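PDB 4WTP: beta-1,3-glucanosyltransferase from Rhizomucor miehei CAU432, which belongs to glycosyl hydrolase family 17 and folds as a single-chain (beta/alpha)8 barrel, with parallel strands forming the barrel inside a layer of helices. Local coordinates for residues A[40-45]-A[53-58]; A[71-74]-A[78-81]; A[170-175]-A[181-186]. All blocks are in the same frame, centred on the assembly; numbering follows the deposited sequence.

Contact 1. Residues A[40-45]-A[53-58]; sequences INYGVN and DSMKND
The phenol oxygen of Tyr42 and the carboxylate of Asp58 make the polar half of this contact. Tyr42 OH donates a hydrogen bond of 2.8 Å to Asp58 OD2, which accepts through its anti lone pair, the one turned away from OD1. Asp58 OD2 lies at the ring edge, near the ring plane, 3.5 Å from Tyr42 CE1, while the carboxylate itself is turned 61° out of that plane. With CG anti to the backbone N (chi1 175°), the tyrosine reaches from just after Asn41 across to helix 52-62. The other carboxylate oxygen, OD1, forms a salt bridge with Arg286, so the buried charge is held from both of its oxygens and is probably stabilised as the anion. Strand 39-41 and helix 52-62 open the first beta-alpha-beta unit of the TIM barrel, and Tyr42 links the two through its hydroxyl. Met55, one helical turn before Asp58, supplies the van der Waals part: Met55 CG lies 3.8 Å from Tyr42 OH, and the apolar touch is Met55 CE, oblique to the ring and 4.2 Å from Tyr42 CE2. The same extended methionine also touches Leu82, Ala83 and Ala86 of helix 79-90, and Phe59 meets the Tyr42 ring edge-to-face.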
loop_
_atom_site.group_PDB
_atom_site.type_symbol
_atom_site.label_atom_id
_atom_site.label_comp_id
_atom_site.label_asym_id
_atom_site.label_seq_id
_atom_site.Cartn_x
_atom_site.Cartn_y
_atom_site.Cartn_z
ATOM N N ILE A 40 -1.771 7.069 -0.564
ATOM C CA ILE A 40 -2.962 6.213 -0.510
ATOM C C ILE A 40 -2.833 5.076 -1.519
ATOM O O ILE A 40 -2.430 5.273 -2.694
ATOM C CB ILE A 40 -4.251 7.025 -0.796
ATOM C CG1 ILE A 40 -4.405 8.220 0.137
ATOM C CG2 ILE A 40 -5.475 6.172 -0.572
ATOM C CD1 ILE A 40 -5.540 9.148 -0.242
ATOM N N ASN A 41 -3.173 3.870 -1.057
ATOM C CA ASN A 41 -3.217 2.705 -1.897
ATOM C C ASN A 41 -4.347 2.807 -2.919
ATOM O O ASN A 41 -5.464 3.185 -2.561
ATOM C CB ASN A 41 -3.389 1.456 -1.042
ATOM C CG ASN A 41 -2.109 1.117 -0.293
ATOM O OD1 ASN A 41 -1.049 0.913 -0.900
ATOM N ND2 ASN A 41 -2.183 1.099 1.017
ATOM N N TYR A 42 -4.048 2.450 -4.161
ATOM C CA TYR A 42 -4.990 2.589 -5.258
ATOM C C TYR A 42 -5.197 1.263 -5.946
ATOM O O TYR A 42 -4.302 0.775 -6.632
ATOM C CB TYR A 42 -4.479 3.673 -6.230
ATOM C CG TYR A 42 -5.314 3.815 -7.472
ATOM C CD1 TYR A 42 -6.554 4.435 -7.418
ATOM C CD2 TYR A 42 -4.876 3.299 -8.695
ATOM C CE1 TYR A 42 -7.335 4.571 -8.552
ATOM C CE2 TYR A 42 -5.640 3.430 -9.853
ATOM C CZ TYR A 42 -6.862 4.088 -9.775
ATOM O OH TYR A 42 -7.644 4.230 -10.899
ATOM N N GLY A 43 -6.386 0.691 -5.776
ATOM C CA GLY A 43 -6.674 -0.630 -6.312
ATOM C C GLY A 43 -7.043 -0.602 -7.779
ATOM O O GLY A 43 -7.607 0.365 -8.256
ATOM N N VAL A 44 -6.705 -1.678 -8.479
ATOM C CA VAL A 44 -7.014 -1.840 -9.892
ATOM C C VAL A 44 -7.893 -3.072 -10.121
ATOM O O VAL A 44 -7.542 -4.167 -9.679
ATOM C CB VAL A 44 -5.703 -1.976 -10.695
ATOM C CG1 VAL A 44 -5.947 -2.692 -12.027
ATOM C CG2 VAL A 44 -5.064 -0.608 -10.879
ATOM N N ASN A 45 -9.034 -2.882 -10.798
ATOM C CA ASN A 45 -9.906 -3.974 -11.221
ATOM C C ASN A 45 -9.402 -4.537 -12.540
ATOM O O ASN A 45 -9.567 -3.923 -13.602
ATOM C CB ASN A 45 -11.356 -3.477 -11.382
ATOM C CG ASN A 45 -12.345 -4.586 -11.733
ATOM O OD1 ASN A 45 -11.977 -5.746 -11.897
ATOM N ND2 ASN A 45 -13.619 -4.226 -11.814
ATOM N N ASP A 53 -6.826 9.054 -18.305
ATOM C CA ASP A 53 -7.725 10.145 -17.918
ATOM C C ASP A 53 -8.597 9.715 -16.748
ATOM O O ASP A 53 -8.879 10.513 -15.861
ATOM C CB ASP A 53 -8.621 10.564 -19.094
ATOM C CG ASP A 53 -7.882 11.407 -20.134
ATOM O OD1 ASP A 53 -6.785 11.901 -19.796
ATOM O OD2 ASP A 53 -8.394 11.574 -21.256
ATOM N N SER A 54 -9.052 8.459 -16.787
ATOM C CA SER A 54 -9.828 7.856 -15.700
ATOM C C SER A 54 -9.010 7.858 -14.418
ATOM O O SER A 54 -9.534 8.155 -13.349
ATOM C CB SER A 54 -10.175 6.408 -16.052
ATOM O OG SER A 54 -11.096 5.834 -15.145
ATOM N N MET A 55 -7.732 7.513 -14.535
ATOM C CA MET A 55 -6.828 7.593 -13.400
ATOM C C MET A 55 -6.604 9.040 -13.014
ATOM O O MET A 55 -6.580 9.358 -11.830
ATOM C CB MET A 55 -5.472 6.998 -13.720
ATOM C CG MET A 55 -5.419 5.504 -13.739
ATOM S SD MET A 55 -3.674 5.087 -13.525
ATOM C CE MET A 55 -3.726 3.338 -13.598
ATOM N N LYS A 56 -6.416 9.914 -14.014
ATOM C CA LYS A 56 -6.292 11.345 -13.753
ATOM C C LYS A 56 -7.527 11.816 -12.981
ATOM O O LYS A 56 -7.405 12.609 -12.038
ATOM C CB LYS A 56 -6.108 12.121 -15.066
ATOM N N ASN A 57 -8.710 11.379 -13.436
ATOM C CA ASN A 57 -9.938 11.662 -12.721
ATOM C C ASN A 57 -9.885 11.201 -11.271
ATOM O O ASN A 57 -10.151 11.979 -10.350
ATOM C CB ASN A 57 -11.127 10.986 -13.425
ATOM C CG ASN A 57 -11.376 11.523 -14.822
ATOM O OD1 ASN A 57 -11.078 12.680 -15.124
ATOM N ND2 ASN A 57 -11.941 10.678 -15.685
ATOM N N ASP A 58 -9.539 9.937 -11.097
ATOM C CA ASP A 58 -9.400 9.354 -9.765
ATOM C C ASP A 58 -8.350 10.076 -8.923
ATOM O O ASP A 58 -8.579 10.385 -7.765
ATOM C CB ASP A 58 -8.996 7.903 -9.888
ATOM C CG ASP A 58 -10.124 7.022 -10.364
ATOM O OD1 ASP A 58 -11.281 7.520 -10.437
ATOM O OD2 ASP A 58 -9.865 5.835 -10.612
#

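Contact 2. Residues A[71-74]-A[78-81]; sequences TFAL and NQAS
Gln79, in the first turn of helix 79-90, reaches back over the loop that follows strand 68-71 and meets the backbone of Phe72 and Ala73. Its CB points toward the loop, and a chi1 of 72° folds CG back over its own backbone, which carries the chain toward Ala73. From there the chain runs on extended, with Gln79 CG only 3.0 Å from Ala73 O. Gln79 CD follows, 3.2 Å from Ala73 O. At the tip, oxygen and nitrogen have different partners. Gln79 OE1 sits 3.4 Å from Thr71 CB and accepts two weak hydrogen bonds, from Phe72 N and from Ala73 N, the latter the straighter at 153°. A water also donates to Gln79 OE1 at 2.7 Å and accepts from Phe72 N, giving that amide a second, shorter link to the glutamine. Gln79 NE2 packs 3.9 Å from Ala73 CB and gives its hydrogen bond to Val76 O, so both ends of the amide have partners in the loop, which probably limits its rotation. Farther along, Leu74 CD2 rests 3.9 Å from Ala80 CB, facing helix 104-119, and a second water joins Leu74 O, Asn78 OD1 and Ser81 N. Such a short loop from strand 68-71 into helix 79-90, stitched by a side chain from the first helical turn, forms one beta-alpha loop of the TIM barrel.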
loop_
_atom_site.group_PDB
_atom_site.type_symbol
_atom_site.label_atom_id
_atom_site.label_comp_id
_atom_site.label_asym_id
_atom_site.label_seq_id
_atom_site.Cartn_x
_atom_site.Cartn_y
_atom_site.Cartn_z
ATOM N N THR A 71 0.484 1.638 -6.409
ATOM C CA THR A 71 -0.087 0.541 -7.212
ATOM C C THR A 71 0.483 -0.790 -6.789
ATOM O O THR A 71 1.590 -0.858 -6.283
ATOM C CB THR A 71 0.153 0.792 -8.723
ATOM O OG1 THR A 71 1.528 1.147 -8.936
ATOM C CG2 THR A 71 -0.722 1.937 -9.192
ATOM N N PHE A 72 -0.302 -1.864 -7.004
ATOM C CA PHE A 72 0.053 -3.183 -6.499
ATOM C C PHE A 72 0.811 -4.122 -7.451
ATOM O O PHE A 72 1.469 -5.054 -6.991
ATOM C CB PHE A 72 -1.181 -3.915 -5.927
ATOM C CG PHE A 72 -1.649 -3.346 -4.609
ATOM C CD1 PHE A 72 -1.081 -3.772 -3.426
ATOM C CD2 PHE A 72 -2.605 -2.340 -4.574
ATOM C CE1 PHE A 72 -1.498 -3.226 -2.203
ATOM C CE2 PHE A 72 -3.028 -1.790 -3.368
ATOM C CZ PHE A 72 -2.473 -2.241 -2.187
ATOM N N ALA A 73 0.732 -3.844 -8.753
ATOM C CA ALA A 73 1.331 -4.731 -9.750
ATOM C C ALA A 73 1.922 -3.889 -10.875
ATOM O O ALA A 73 1.467 -2.780 -11.115
ATOM C CB ALA A 73 0.312 -5.731 -10.310
ATOM N N LEU A 74 2.938 -4.423 -11.558
ATOM C CA LEU A 74 3.514 -3.712 -12.698
ATOM C C LEU A 74 2.777 -4.064 -13.976
ATOM O O LEU A 74 2.320 -3.150 -14.654
ATOM C CB LEU A 74 4.999 -4.036 -12.867
ATOM C CG LEU A 74 5.914 -3.661 -11.699
ATOM C CD1 LEU A 74 7.333 -4.114 -12.019
ATOM C CD2 LEU A 74 5.892 -2.180 -11.364
ATOM N N ASN A 78 -1.401 -2.971 -17.377
ATOM C CA ASN A 78 -0.359 -1.955 -17.680
ATOM C C ASN A 78 -0.431 -0.764 -16.708
ATOM O O ASN A 78 -0.198 0.386 -17.081
ATOM C CB ASN A 78 -0.487 -1.472 -19.135
ATOM C CG ASN A 78 0.772 -0.787 -19.638
ATOM O OD1 ASN A 78 1.873 -1.135 -19.234
ATOM N ND2 ASN A 78 0.612 0.176 -20.539
ATOM N N GLN A 79 -0.782 -1.062 -15.450
ATOM C CA GLN A 79 -1.159 -0.035 -14.491
ATOM C C GLN A 79 0.009 0.849 -14.046
ATOM O O GLN A 79 -0.201 2.021 -13.769
ATOM C CB GLN A 79 -1.869 -0.648 -13.272
ATOM C CG GLN A 79 -0.943 -1.425 -12.339
ATOM C CD GLN A 79 -1.706 -2.181 -11.257
ATOM O OE1 GLN A 79 -1.683 -1.788 -10.088
ATOM N NE2 GLN A 79 -2.378 -3.269 -11.634
ATOM N N ALA A 80 1.212 0.272 -14.004
ATOM C CA ALA A 80 2.374 1.084 -13.608
ATOM C C ALA A 80 2.677 2.205 -14.621
ATOM O O ALA A 80 2.862 3.358 -14.244
ATOM C CB ALA A 80 3.587 0.219 -13.345
ATOM N N SER A 81 2.717 1.861 -15.911
ATOM C CA SER A 81 2.939 2.875 -16.968
ATOM C C SER A 81 1.835 3.943 -17.001
ATOM O O SER A 81 2.110 5.160 -17.042
ATOM C CB SER A 81 3.044 2.203 -18.343
ATOM O OG SER A 81 3.202 3.160 -19.393
HETATM O O HOH W 1 -3.050 -1.324 -7.838
HETATM O O HOH W 2 2.842 -1.054 -16.702
#

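Contact 3. Residues A[170-175]-A[181-186]; sequences YKFPEV and DFLMMN
Phe172 lays its ring against the side chain of Leu183, the two running past each other in opposite directions. The methyl CD2 of the leucine comes closest, 3.6 Å from Phe172 CD1, and makes an off-centre CH-pi contact 4.0 Å from the ring centroid and 30° off its normal. Leu183 CB and CG continue the overlap along the ring: CB lies 3.9 Å from Phe172 CE1, and CG is at a similar distance from CD1. With CG anti to the carbonyl carbon (chi1 -77°), the phenyl is directed from the loop onto strand 182-186. Its far end then reaches the strand backbone, where Met184 O lies in the ring plane, 3.2 Å from Phe172 CZ. Met184 starts away from the loop, and its side chain touches Lys220 and Ser222 of strand 219-223. Phe172 also packs on Thr165 of strand 163-167, and Leu183 on Val210 of helix 196-212. Phe172 thus covers parts of strands 163-167 and 182-186 on the side facing the helical layer, just before the short helix 174-177 of this beta-alpha-beta unit. The chemistry is that of a buried apolar contact: dispersion and CH-pi contact carry it, while the carbonyl at the ring edge faces the slightly positive aromatic hydrogens, probably a weak electrostatic attraction that would orient the ring without a conventional hydrogen bond.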
loop_
_atom_site.group_PDB
_atom_site.type_symbol
_atom_site.label_atom_id
_atom_site.label_comp_id
_atom_site.label_asym_id
_atom_site.label_seq_id
_atom_site.Cartn_x
_atom_site.Cartn_y
_atom_site.Cartn_z
ATOM N N TYR A 170 5.230 -10.290 11.491
ATOM C CA TYR A 170 6.076 -11.400 11.929
ATOM C C TYR A 170 6.797 -12.100 10.754
ATOM O O TYR A 170 7.326 -13.203 10.926
ATOM C CB TYR A 170 5.211 -12.379 12.747
ATOM C CG TYR A 170 3.952 -12.842 12.045
ATOM C CD1 TYR A 170 2.750 -12.122 12.151
ATOM C CD2 TYR A 170 3.951 -14.007 11.292
ATOM C CE1 TYR A 170 1.599 -12.551 11.512
ATOM C CE2 TYR A 170 2.811 -14.438 10.633
ATOM C CZ TYR A 170 1.629 -13.729 10.767
ATOM O OH TYR A 170 0.499 -14.156 10.110
ATOM N N LYS A 171 6.812 -11.500 9.563
ATOM C CA LYS A 171 7.450 -12.101 8.375
ATOM C C LYS A 171 8.547 -11.216 7.754
ATOM O O LYS A 171 8.566 -10.940 6.554
ATOM C CB LYS A 171 6.399 -12.396 7.322
ATOM C CG LYS A 171 5.533 -13.595 7.627
ATOM C CD LYS A 171 6.354 -14.865 7.751
ATOM C CE LYS A 171 5.416 -16.044 7.821
ATOM N NZ LYS A 171 6.183 -17.314 7.898
ATOM N N PHE A 172 9.469 -10.791 8.594
ATOM C CA PHE A 172 10.645 -10.046 8.139
ATOM C C PHE A 172 11.933 -10.755 8.608
ATOM O O PHE A 172 12.612 -10.285 9.509
ATOM C CB PHE A 172 10.584 -8.602 8.610
ATOM C CG PHE A 172 9.633 -7.763 7.798
ATOM C CD1 PHE A 172 10.058 -7.210 6.585
ATOM C CD2 PHE A 172 8.312 -7.540 8.223
ATOM C CE1 PHE A 172 9.188 -6.428 5.814
ATOM C CE2 PHE A 172 7.451 -6.763 7.453
ATOM C CZ PHE A 172 7.884 -6.233 6.255
ATOM N N PRO A 173 12.266 -11.905 8.004
ATOM C CA PRO A 173 13.469 -12.649 8.406
ATOM C C PRO A 173 14.720 -11.889 7.978
ATOM O O PRO A 173 14.716 -11.152 6.977
ATOM C CB PRO A 173 13.339 -13.950 7.628
ATOM C CG PRO A 173 12.553 -13.554 6.406
ATOM C CD PRO A 173 11.537 -12.576 6.912
ATOM N N GLU A 174 15.800 -12.139 8.708
ATOM C CA GLU A 174 17.022 -11.407 8.560
ATOM C C GLU A 174 17.577 -11.458 7.143
ATOM O O GLU A 174 18.072 -10.455 6.647
ATOM C CB GLU A 174 18.049 -11.934 9.575
ATOM C CG GLU A 174 19.305 -11.110 9.630
ATOM C CD GLU A 174 20.290 -11.598 10.677
ATOM O OE1 GLU A 174 20.076 -12.659 11.307
ATOM O OE2 GLU A 174 21.308 -10.903 10.843
ATOM N N VAL A 175 17.517 -12.623 6.498
ATOM C CA VAL A 175 18.112 -12.755 5.168
ATOM C C VAL A 175 17.431 -11.840 4.159
ATOM O O VAL A 175 18.069 -11.352 3.227
ATOM C CB VAL A 175 18.126 -14.202 4.652
ATOM C CG1 VAL A 175 19.151 -15.019 5.421
ATOM C CG2 VAL A 175 16.743 -14.845 4.703
ATOM N N ASP A 181 16.219 -1.735 1.329
ATOM C CA ASP A 181 16.510 -0.380 1.769
ATOM C C ASP A 181 15.600 0.037 2.938
ATOM O O ASP A 181 16.049 0.717 3.861
ATOM C CB ASP A 181 16.372 0.600 0.607
ATOM C CG ASP A 181 17.400 0.365 -0.481
ATOM O OD1 ASP A 181 18.592 0.258 -0.137
ATOM O OD2 ASP A 181 17.025 0.265 -1.655
ATOM N N PHE A 182 14.336 -0.378 2.889
ATOM C CA PHE A 182 13.408 -0.144 3.988
ATOM C C PHE A 182 12.356 -1.246 4.019
ATOM O O PHE A 182 12.183 -2.002 3.061
ATOM C CB PHE A 182 12.760 1.257 3.931
ATOM C CG PHE A 182 11.961 1.525 2.678
ATOM C CD1 PHE A 182 12.581 1.821 1.468
ATOM C CD2 PHE A 182 10.569 1.454 2.706
ATOM C CE1 PHE A 182 11.828 2.061 0.319
ATOM C CE2 PHE A 182 9.814 1.728 1.575
ATOM C CZ PHE A 182 10.442 2.011 0.374
ATOM N N LEU A 183 11.630 -1.328 5.134
ATOM C CA LEU A 183 10.595 -2.338 5.325
ATOM C C LEU A 183 9.240 -1.676 5.235
ATOM O O LEU A 183 9.094 -0.511 5.627
ATOM C CB LEU A 183 10.736 -2.955 6.709
ATOM C CG LEU A 183 11.956 -3.810 7.063
ATOM C CD1 LEU A 183 13.224 -2.985 7.146
ATOM C CD2 LEU A 183 11.722 -4.572 8.345
ATOM N N MET A 184 8.236 -2.416 4.763
ATOM C CA MET A 184 6.870 -1.893 4.815
ATOM C C MET A 184 5.931 -2.933 5.410
ATOM O O MET A 184 5.858 -4.082 4.955
ATOM C CB MET A 184 6.352 -1.496 3.433
ATOM C CG MET A 184 7.211 -0.492 2.680
ATOM S SD MET A 184 6.358 0.355 1.248
ATOM C CE MET A 184 5.535 1.705 2.147
ATOM N N MET A 185 5.210 -2.532 6.428
ATOM C CA MET A 185 4.256 -3.401 7.105
ATOM C C MET A 185 2.835 -3.329 6.574
ATOM O O MET A 185 2.294 -2.286 6.395
ATOM C CB MET A 185 4.222 -3.009 8.574
ATOM C CG MET A 185 3.357 -3.931 9.463
ATOM S SD MET A 185 3.243 -3.495 11.287
ATOM C CE MET A 185 2.232 -1.949 11.267
ATOM N N ASN A 186 2.248 -4.501 6.386
ATOM C CA ASN A 186 0.791 -4.580 6.158
ATOM C C ASN A 186 0.213 -5.085 7.454
ATOM O O ASN A 186 0.650 -6.139 7.954
ATOM C CB ASN A 186 0.448 -5.632 5.106
ATOM C CG ASN A 186 0.992 -5.336 3.724
ATOM O OD1 ASN A 186 1.307 -4.216 3.366
ATOM N ND2 ASN A 186 1.029 -6.373 2.908
#

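In the fold
All three contacts are buried, but contact 2 reaches the surface at Asn78. Each ties a parallel barrel strand, or the loop leaving it, to a helix or loop next to it in sequence. Contacts 1 and 2 are neighbours, their centres 11 Å apart: Val44 packs on Gln79, Asn41 on Phe72, and Met55 reaches the backbone of Gln79, so successive beta-alpha units interlock there. Contact 3 lies on the opposite side of the chain's centre from contact 1, about 27 Å away between centres, yet reaches the same sheet. Chemistry changes with place: a charged, directional bond in contact 1, weak amide bonds with waters in contact 2, and mostly aromatic-aliphatic packing in contact 3, with one backbone carbonyl at the ring edge.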